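Local coordinates for ribosomal RNA small subunit methyltransferase E (Legionella pneumophila, PDB 5O95), which is an RsmE-family RNA methyltransferase that binds S-adenosyl-L-methionine and probably methylates N3 of a uridine in 16S ribosomal RNA, at the interface of chains A and B. Numbering follows the deposited sequence. Chains: chain A/B, Ribosomal RNA small subunit methyltransferase E.

Contacts 1 and 2 show parts of one arrangement at two symmetry-related places, with chains exchanged: A:Arg223 and A:Val224 meet B:Glu104 and B:Cys145 in contact 1, and the reverse in contact 2. Their C-alpha centres lie about 26 Å apart. Contact 3 sits between them, about 13 Å from contact 1 and 14 Å from contact 2, and shares A:Thr229 with contact 1. Contact 4 lies about 14 Å from contact 2 and 17 Å from contact 3, toward the C-terminal end of helix 227-242, whose start serves contacts 1 and 3. Cofactor-binding residues thus lie in the interface, consistent with the dimers typical of SPOUT methyltransferases.

Contact 1: the interface of chains A and B. Residues chain A 223-226, 229; chain B 5, 104, 144-145.
A:Val224 and B:Arg5 meet tip to tip, methyl CG2 of the valine lying over the rim of one guanidinium face. B:Arg5 is poorly ordered, although its NH1 and NH2 both point at B:Gln144 O, with NH1 at 2.7 Å. A second apolar touch brings A:Leu225 CD2 to 4.0 Å from B:Glu104 CB. Around these, the backbone of A:Val224 is held at both ends: its N donates to B:Cys145 O at 2.8 Å, and its O accepts from the amide B:Gln144 NE2 at 2.9 Å. The bend of B:Gln144 at chi2 (-84°) turns the amide back toward that carbonyl, which it meets from well above the carbonyl plane. The carboxylate oxygen B:Glu104 OE1 takes two bonds on opposite faces of its plane, from A:Arg226 N at 3.0 Å and from the hydroxyl A:Thr229 OG1 at 2.9 Å. The other oxygen, OE2, pairs more loosely with A:Arg226 NE at 3.8 Å, in a poorly ordered side chain; water 2 joins both atoms to B:Gln144 OE1. The patch fixes the cofactor-binding segment 223-226 against the partner's helices, so dimer contacts may help shape the S-adenosyl-L-methionine pocket.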
# COMPACT_ATOMS: atom_id res chain seq x y z
N ARG A 223 11.27 -10.42 -1.50
CA ARG A 223 11.60 -9.26 -0.70
C ARG A 223 10.68 -9.19 0.52
O ARG A 223 9.50 -9.56 0.45
CB ARG A 223 11.47 -7.98 -1.55
CG ARG A 223 12.41 -7.99 -2.76
CD ARG A 223 12.06 -6.91 -3.80
NE ARG A 223 10.82 -7.26 -4.45
CZ ARG A 223 10.69 -8.12 -5.46
NH1 ARG A 223 11.75 -8.74 -5.98
NH2 ARG A 223 9.46 -8.39 -5.93
N VAL A 224 11.25 -8.78 1.64
CA VAL A 224 10.50 -8.69 2.89
C VAL A 224 9.63 -7.44 2.82
O VAL A 224 10.15 -6.33 2.70
CB VAL A 224 11.43 -8.65 4.10
CG1 VAL A 224 10.59 -8.48 5.37
CG2 VAL A 224 12.29 -9.93 4.18
N LEU A 225 8.33 -7.62 2.95
CA LEU A 225 7.38 -6.52 2.88
C LEU A 225 7.07 -6.04 4.29
O LEU A 225 6.87 -6.85 5.20
CB LEU A 225 6.09 -6.98 2.21
CG LEU A 225 6.22 -7.46 0.76
CD1 LEU A 225 4.86 -7.87 0.15
CD2 LEU A 225 6.97 -6.40 -0.08
N ARG A 226 7.03 -4.72 4.48
CA ARG A 226 6.49 -4.20 5.73
C ARG A 226 5.06 -4.70 5.88
O ARG A 226 4.39 -4.98 4.90
CB ARG A 226 6.48 -2.66 5.71
CG ARG A 226 7.87 -2.07 5.78
CD ARG A 226 7.77 -0.55 5.74
NE ARG A 226 9.08 0.08 5.92
CZ ARG A 226 9.63 0.35 7.10
NH1 ARG A 226 8.97 0.06 8.22
NH2 ARG A 226 10.83 0.92 7.17
N THR A 229 2.56 -2.83 3.84
CA THR A 229 2.70 -3.13 2.42
C THR A 229 2.14 -4.51 2.10
O THR A 229 1.53 -4.72 1.04
CB THR A 229 4.18 -3.09 2.06
OG1 THR A 229 4.74 -1.87 2.55
CG2 THR A 229 4.38 -3.20 0.53
N ARG B 5 16.58 -10.45 13.11
CA ARG B 5 17.02 -10.29 11.74
C ARG B 5 18.20 -9.33 11.68
O ARG B 5 18.19 -8.28 12.33
CB ARG B 5 15.88 -9.76 10.86
CG ARG B 5 16.23 -9.74 9.39
CD ARG B 5 15.18 -9.01 8.60
NE ARG B 5 15.59 -8.81 7.21
CZ ARG B 5 14.97 -7.99 6.37
NH1 ARG B 5 13.92 -7.30 6.79
NH2 ARG B 5 15.40 -7.87 5.13
N GLU B 104 10.05 -1.66 -2.16
CA GLU B 104 9.70 -2.98 -1.59
C GLU B 104 9.09 -3.88 -2.65
O GLU B 104 9.30 -5.11 -2.62
CB GLU B 104 8.71 -2.84 -0.44
CG GLU B 104 9.24 -2.12 0.78
CD GLU B 104 8.16 -1.89 1.84
OE1 GLU B 104 7.41 -2.83 2.17
OE2 GLU B 104 8.06 -0.76 2.34
N GLN B 144 15.61 -2.39 4.31
CA GLN B 144 14.55 -3.11 5.01
C GLN B 144 14.08 -4.36 4.26
O GLN B 144 13.84 -5.40 4.88
CB GLN B 144 13.36 -2.15 5.21
CG GLN B 144 12.07 -2.82 5.77
CD GLN B 144 11.19 -3.48 4.70
OE1 GLN B 144 11.03 -2.96 3.60
NE2 GLN B 144 10.63 -4.63 5.03
N CYS B 145 13.94 -4.29 2.94
CA CYS B 145 13.27 -5.37 2.21
C CYS B 145 14.22 -6.45 1.68
O CYS B 145 13.75 -7.53 1.29
CB CYS B 145 12.38 -4.77 1.10
SG CYS B 145 13.20 -4.37 -0.42
O HOH W 1 8.01 -7.33 -3.46
O HOH W 2 10.55 -0.29 3.45

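Contact 2: the interface of chains A and B. Residues chain A 77-79, 103-106, 145, 147; chain B 222-224.
B:Val224 N donates to A:Cys145 O at the end of helix 124-145; the backbone is extended at B:Arg223 (psi 138°), and the side chain enters chain A between the backbone carbonyls of A:Glu104, at the end of helix 95-104, and A:Arg77. B:Arg223 leaves with CG anti to its carbonyl carbon, then bends at chi3 (-71°), which lays the guanidinium across A:Gly106. The glycine CA stands 3.6 Å above one guanidinium face, toward the rim. Two acceptors lie close to the guanidinium plane: NH1 reaches A:Arg77 O at 2.9 Å in a fairly straight bond, and NE reaches A:Glu104 O at 3.2 Å. Both donors approach from above the planes of those carbonyls. Water 3 adds a bridge from NH2 to A:Glu104 O. The aliphatic part of the arm packs on A:Arg147, whose CG is 3.5 Å from B:Arg223 CD, while the two guanidinium planes are turned 70° apart. A:Arg147 is tied down within chain A: NE and NH2 grip the A:Glu78 carboxylate side-on through its syn lone pairs, and NH1 donates in plane to A:Ala103 O at 3.0 Å. The nearby carboxylate may ease the approach of two like-charged groups. B:Arg223, a cofactor-binding residue, is thus held in a pocket of the partner subunit, and the contact may help shape the cofactor site. At the rim, water 4 lies in the guanidinium plane of A:Arg77, 2.9 Å from NE, and reaches B:Pro222 O at 2.6 Å.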
# COMPACT_ATOMS: atom_id res chain seq x y z
N ARG A 77 -20.24 -1.04 -5.65
CA ARG A 77 -18.82 -1.08 -6.00
C ARG A 77 -18.06 -2.07 -5.13
O ARG A 77 -16.86 -1.91 -4.88
CB ARG A 77 -18.18 0.31 -5.94
CG ARG A 77 -18.89 1.33 -6.80
CD ARG A 77 -18.07 2.63 -6.87
NE ARG A 77 -18.69 3.52 -7.84
CZ ARG A 77 -19.61 4.43 -7.55
NH1 ARG A 77 -19.99 4.61 -6.28
NH2 ARG A 77 -20.13 5.16 -8.53
N GLU A 78 -18.74 -3.13 -4.70
CA GLU A 78 -18.11 -4.18 -3.90
C GLU A 78 -17.55 -5.25 -4.82
O GLU A 78 -18.10 -5.54 -5.89
CB GLU A 78 -19.18 -4.82 -3.02
CG GLU A 78 -19.84 -3.83 -2.04
CD GLU A 78 -18.79 -3.14 -1.17
OE1 GLU A 78 -18.07 -3.86 -0.42
OE2 GLU A 78 -18.66 -1.90 -1.26
N SER A 79 -16.44 -5.84 -4.39
CA SER A 79 -15.91 -6.97 -5.11
C SER A 79 -16.76 -8.20 -4.85
O SER A 79 -17.24 -8.40 -3.72
CB SER A 79 -14.49 -7.24 -4.64
OG SER A 79 -14.02 -8.45 -5.23
N ALA A 103 -9.82 -0.92 2.86
CA ALA A 103 -11.16 -0.49 2.46
C ALA A 103 -11.17 -0.09 0.99
O ALA A 103 -12.09 -0.46 0.24
CB ALA A 103 -11.60 0.66 3.37
N GLU A 104 -10.18 0.71 0.57
CA GLU A 104 -10.06 1.05 -0.85
C GLU A 104 -9.98 -0.19 -1.72
O GLU A 104 -10.47 -0.20 -2.85
CB GLU A 104 -8.79 1.89 -1.09
CG GLU A 104 -8.84 3.25 -0.49
CD GLU A 104 -7.59 4.05 -0.81
OE1 GLU A 104 -7.17 4.06 -1.99
OE2 GLU A 104 -7.03 4.64 0.13
N LEU A 105 -9.28 -1.22 -1.26
CA LEU A 105 -9.09 -2.43 -2.04
C LEU A 105 -10.23 -3.42 -1.86
O LEU A 105 -10.11 -4.60 -2.25
CB LEU A 105 -7.71 -3.04 -1.69
CG LEU A 105 -6.55 -2.15 -2.13
CD1 LEU A 105 -5.22 -2.62 -1.54
CD2 LEU A 105 -6.45 -2.10 -3.63
N GLY A 106 -11.36 -2.96 -1.29
CA GLY A 106 -12.57 -3.76 -1.31
C GLY A 106 -12.73 -4.81 -0.23
O GLY A 106 -13.63 -5.65 -0.33
N CYS A 145 -13.56 6.44 -1.95
CA CYS A 145 -13.32 5.49 -3.03
C CYS A 145 -14.60 5.03 -3.71
O CYS A 145 -14.51 4.45 -4.80
CB CYS A 145 -12.52 4.29 -2.53
SG CYS A 145 -13.48 2.97 -1.67
N ARG A 147 -17.19 3.15 -2.31
CA ARG A 147 -17.92 2.02 -1.75
C ARG A 147 -19.15 2.48 -0.98
O ARG A 147 -19.08 3.37 -0.13
CB ARG A 147 -17.05 1.21 -0.80
CG ARG A 147 -15.99 0.40 -1.51
CD ARG A 147 -15.18 -0.38 -0.49
NE ARG A 147 -15.96 -1.45 0.11
CZ ARG A 147 -15.47 -2.34 0.96
NH1 ARG A 147 -14.19 -2.27 1.33
NH2 ARG A 147 -16.25 -3.29 1.44
N PRO B 222 -13.34 -1.12 -9.72
CA PRO B 222 -14.37 -0.07 -9.82
C PRO B 222 -14.31 0.99 -8.74
O PRO B 222 -15.11 1.94 -8.80
CB PRO B 222 -15.65 -0.89 -9.68
CG PRO B 222 -15.28 -1.90 -8.67
CD PRO B 222 -13.85 -2.32 -9.03
N ARG B 223 -13.39 0.88 -7.78
CA ARG B 223 -13.27 1.84 -6.69
C ARG B 223 -12.13 2.79 -6.98
O ARG B 223 -11.05 2.37 -7.45
CB ARG B 223 -13.00 1.09 -5.37
CG ARG B 223 -14.14 0.14 -5.03
CD ARG B 223 -13.79 -0.81 -3.89
NE ARG B 223 -12.81 -1.79 -4.36
CZ ARG B 223 -13.10 -2.87 -5.08
NH1 ARG B 223 -14.36 -3.18 -5.39
NH2 ARG B 223 -12.11 -3.65 -5.48
N VAL B 224 -12.34 4.07 -6.70
CA VAL B 224 -11.30 5.05 -7.00
C VAL B 224 -10.21 4.91 -5.96
O VAL B 224 -10.47 5.06 -4.76
CB VAL B 224 -11.86 6.47 -6.99
CG1 VAL B 224 -10.71 7.46 -7.28
CG2 VAL B 224 -13.02 6.63 -7.97
O HOH W 3 -9.93 -1.62 -5.28
O HOH W 4 -17.23 2.57 -10.21

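Contact 3: the interface of chains A and B. Residues chain A 97, 100-101, 228-229, 232; chain B 97, 101, 228-229.
A:Lys101 meets OE2 of the B:Glu228 carboxylate from above its plane, about 40° out of it, its NZ 2.7 Å away. In the twin pair the carboxylate of A:Glu228 is met at the outer, anti side of OE2 by B:Lys101 NZ, 2.9 Å away and likewise tilted from the plane. Both are salt bridges, with lysine and glutamate crossing at about a right angle. Each ammonium also donates to a threonine hydroxyl: A:Lys101 NZ to B:Thr229 OG1 at 3.0 Å, and B:Lys101 NZ to A:Thr229 OG1 at 2.8 Å. The two lysines reach these partners differently. A:Lys101 bends near its base (chi2 -46°), and its NZ also donates to the amide oxygen A:Gln100 OE1 at 2.9 Å, whereas B:Lys101 runs extended and turns at its last bond (chi4 -43°). Between the two ion pairs the methionines A:Met97 and B:Met97 point tip to tip; both are poorly ordered, and their detailed packing is doubtful. As modelled, A:Met97 CE lies 3.5 Å from B:Lys101 CE. A:Met97, A:Lys101 and their chain B counterparts come from helix 95-104 (94-104 in chain B), the glutamates and threonines from the first turn of helix 227-242, placing the site mid-interface, where these helices of both chains face one another.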
# COMPACT_ATOMS: atom_id res chain seq x y z
N MET A 97 -3.02 2.88 8.19
CA MET A 97 -2.88 2.72 6.75
C MET A 97 -3.56 1.46 6.27
O MET A 97 -4.18 1.47 5.20
CB MET A 97 -1.41 2.71 6.32
CG MET A 97 -1.25 2.71 4.83
SD MET A 97 0.46 2.63 4.27
CE MET A 97 0.16 2.60 2.52
N GLN A 100 -7.34 2.10 6.02
CA GLN A 100 -7.71 2.92 4.88
C GLN A 100 -7.54 2.15 3.57
O GLN A 100 -8.46 2.12 2.73
CB GLN A 100 -6.82 4.17 4.85
CG GLN A 100 -7.22 5.09 3.73
CD GLN A 100 -6.30 6.29 3.61
OE1 GLN A 100 -5.20 6.18 3.06
NE2 GLN A 100 -6.75 7.45 4.10
N LYS A 101 -6.36 1.54 3.35
CA LYS A 101 -6.10 0.94 2.05
C LYS A 101 -6.88 -0.36 1.85
O LYS A 101 -7.26 -0.69 0.72
CB LYS A 101 -4.60 0.66 1.87
CG LYS A 101 -3.66 1.83 2.13
CD LYS A 101 -4.13 3.09 1.47
CE LYS A 101 -2.99 4.11 1.39
NZ LYS A 101 -3.55 5.39 0.86
N GLU A 228 2.28 -3.34 6.57
CA GLU A 228 1.23 -2.60 5.88
C GLU A 228 1.34 -2.74 4.37
O GLU A 228 0.32 -2.78 3.67
CB GLU A 228 1.24 -1.13 6.33
CG GLU A 228 2.36 -0.25 5.75
CD GLU A 228 3.68 -0.31 6.52
OE1 GLU A 228 3.81 -1.12 7.47
OE2 GLU A 228 4.59 0.47 6.17
N THR A 229 2.56 -2.83 3.84
CA THR A 229 2.70 -3.13 2.42
C THR A 229 2.14 -4.51 2.10
O THR A 229 1.53 -4.72 1.04
CB THR A 229 4.18 -3.09 2.06
OG1 THR A 229 4.74 -1.87 2.55
CG2 THR A 229 4.38 -3.20 0.53
N ILE A 232 -1.63 -4.36 1.54
CA ILE A 232 -1.96 -3.79 0.23
C ILE A 232 -1.67 -4.79 -0.87
O ILE A 232 -2.48 -5.01 -1.77
CB ILE A 232 -1.12 -2.51 -0.02
CG1 ILE A 232 -1.32 -1.45 1.05
CG2 ILE A 232 -1.39 -1.97 -1.43
CD1 ILE A 232 -0.36 -0.28 0.84
N MET B 97 5.77 7.93 0.47
CA MET B 97 5.22 6.59 0.63
C MET B 97 5.44 5.76 -0.63
O MET B 97 5.85 4.59 -0.55
CB MET B 97 3.73 6.72 0.96
CG MET B 97 3.15 5.55 1.71
SD MET B 97 1.70 4.98 0.85
CE MET B 97 2.47 4.37 -0.63
N LYS B 101 7.43 2.16 -0.80
CA LYS B 101 6.73 0.93 -1.11
C LYS B 101 7.03 0.43 -2.52
O LYS B 101 6.96 -0.79 -2.74
CB LYS B 101 5.23 1.15 -0.86
CG LYS B 101 4.97 1.41 0.65
CD LYS B 101 3.57 1.19 1.11
CE LYS B 101 3.51 1.45 2.62
NZ LYS B 101 4.68 0.85 3.33
N GLU B 228 -1.36 7.08 -4.20
CA GLU B 228 -0.33 6.24 -3.60
C GLU B 228 -0.80 4.81 -3.50
O GLU B 228 -0.01 3.88 -3.69
CB GLU B 228 0.14 6.79 -2.25
CG GLU B 228 -0.82 6.61 -1.08
CD GLU B 228 -1.88 7.70 -0.98
OE1 GLU B 228 -2.01 8.51 -1.92
OE2 GLU B 228 -2.58 7.74 0.05
N THR B 229 -2.10 4.59 -3.26
CA THR B 229 -2.60 3.22 -3.27
C THR B 229 -2.48 2.64 -4.66
O THR B 229 -2.10 1.47 -4.83
CB THR B 229 -4.06 3.22 -2.85
OG1 THR B 229 -4.20 3.90 -1.60
CG2 THR B 229 -4.55 1.77 -2.68

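Contact 4: the interface of chains A and B. Residues chain A 236, 240-241, 245; chain B 181-183, 237.
B:Trp182 turns the N-H edge of its indole to the end of helix 227-242 in chain A, joining the C-terminal end of one subunit of this RsmE-family, SPOUT-type methyltransferase to the 3-10 helix 182-184 of the other within the dimer interface. NE1 donates to A:Ala240 O at 3.1 Å, with the acceptor near the ring plane and the N-H coming in from above the plane of the carbonyl. A weak second approach from NE1 is made to A:Leu245 O, in the terminal carboxylate. A:Ala240 CB sits above the ring plane beside NE1, on the face opposite B:Arg183 CG, and also touches B:Val237 CG2 at 3.9 Å. B:Arg183 folds back over the indole: its CG stands over the centre of one ring face, and CZ2 of the indole faces the centre of the guanidinium, 3.4 Å above its plane, the two planes clearly tilted. This turn carries NH2 to A:Ala241 O at 2.9 Å, the acceptor being in the guanidinium plane, so indole and guanidinium meet successive carbonyls. A chi1 of 67° sets CG of B:Trp182 between backbone N and carbonyl carbon, turning NE1 toward the partner's helix end. Within chain B, B:Thr181 OG1 accepts from B:Arg183 N at 3.2 Å. Waters link the carboxylate of A:Leu245 as well: water 5 joins OXT to B:Trp182 N, and water 6 joins O to B:Thr181 OG1 and B:Arg183 NH1.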
# COMPACT_ATOMS: atom_id res chain seq x y z
N SER A 236 -4.40 -6.67 -3.24
CA SER A 236 -4.33 -6.42 -4.68
C SER A 236 -4.23 -7.70 -5.47
O SER A 236 -4.91 -7.88 -6.49
CB SER A 236 -3.13 -5.52 -5.01
OG SER A 236 -3.22 -4.30 -4.33
N ALA A 240 -7.07 -9.13 -7.92
CA ALA A 240 -6.76 -9.31 -9.33
C ALA A 240 -6.97 -10.77 -9.75
O ALA A 240 -7.38 -11.04 -10.88
CB ALA A 240 -5.31 -8.91 -9.62
N ALA A 241 -6.65 -11.72 -8.87
CA ALA A 241 -6.74 -13.14 -9.21
C ALA A 241 -8.19 -13.61 -9.26
O ALA A 241 -8.58 -14.35 -10.18
CB ALA A 241 -5.96 -13.98 -8.20
N LEU A 245 -10.34 -6.72 -9.82
CA LEU A 245 -9.22 -5.94 -10.38
C LEU A 245 -8.78 -6.51 -11.72
O LEU A 245 -8.78 -7.74 -11.93
CB LEU A 245 -8.03 -5.87 -9.40
CG LEU A 245 -7.92 -4.58 -8.59
CD1 LEU A 245 -9.22 -4.32 -7.81
CD2 LEU A 245 -6.70 -4.67 -7.66
OXT LEU A 245 -8.42 -5.75 -12.64
N THR B 181 -8.12 -4.78 -18.38
CA THR B 181 -7.53 -5.22 -17.13
C THR B 181 -6.19 -5.89 -17.41
O THR B 181 -5.77 -6.08 -18.56
CB THR B 181 -8.44 -6.19 -16.37
OG1 THR B 181 -8.34 -7.50 -16.94
CG2 THR B 181 -9.89 -5.73 -16.39
N TRP B 182 -5.51 -6.27 -16.33
CA TRP B 182 -4.20 -6.92 -16.46
C TRP B 182 -4.27 -8.18 -17.32
O TRP B 182 -3.27 -8.57 -17.93
CB TRP B 182 -3.66 -7.25 -15.06
CG TRP B 182 -4.47 -8.32 -14.34
CD1 TRP B 182 -5.52 -8.12 -13.49
CD2 TRP B 182 -4.26 -9.73 -14.41
NE1 TRP B 182 -6.00 -9.34 -13.04
CE2 TRP B 182 -5.24 -10.34 -13.60
CE3 TRP B 182 -3.35 -10.55 -15.09
CZ2 TRP B 182 -5.33 -11.72 -13.44
CZ3 TRP B 182 -3.45 -11.93 -14.94
CH2 TRP B 182 -4.43 -12.49 -14.12
N ARG B 183 -5.44 -8.82 -17.38
CA ARG B 183 -5.56 -10.06 -18.13
C ARG B 183 -5.44 -9.86 -19.63
O ARG B 183 -5.17 -10.83 -20.35
CB ARG B 183 -6.91 -10.73 -17.83
CG ARG B 183 -7.08 -11.13 -16.38
CD ARG B 183 -8.40 -11.87 -16.18
NE ARG B 183 -8.29 -12.86 -15.11
CZ ARG B 183 -8.64 -12.64 -13.85
NH1 ARG B 183 -9.16 -11.47 -13.51
NH2 ARG B 183 -8.49 -13.59 -12.94
N VAL B 237 0.07 -6.01 -8.78
CA VAL B 237 -0.61 -6.79 -9.81
C VAL B 237 0.34 -7.12 -10.95
O VAL B 237 0.37 -8.25 -11.44
CB VAL B 237 -1.87 -6.06 -10.30
CG1 VAL B 237 -2.46 -6.78 -11.50
CG2 VAL B 237 -2.90 -5.93 -9.18
O HOH W 5 -6.20 -4.93 -13.96
O HOH W 6 -9.14 -8.85 -14.32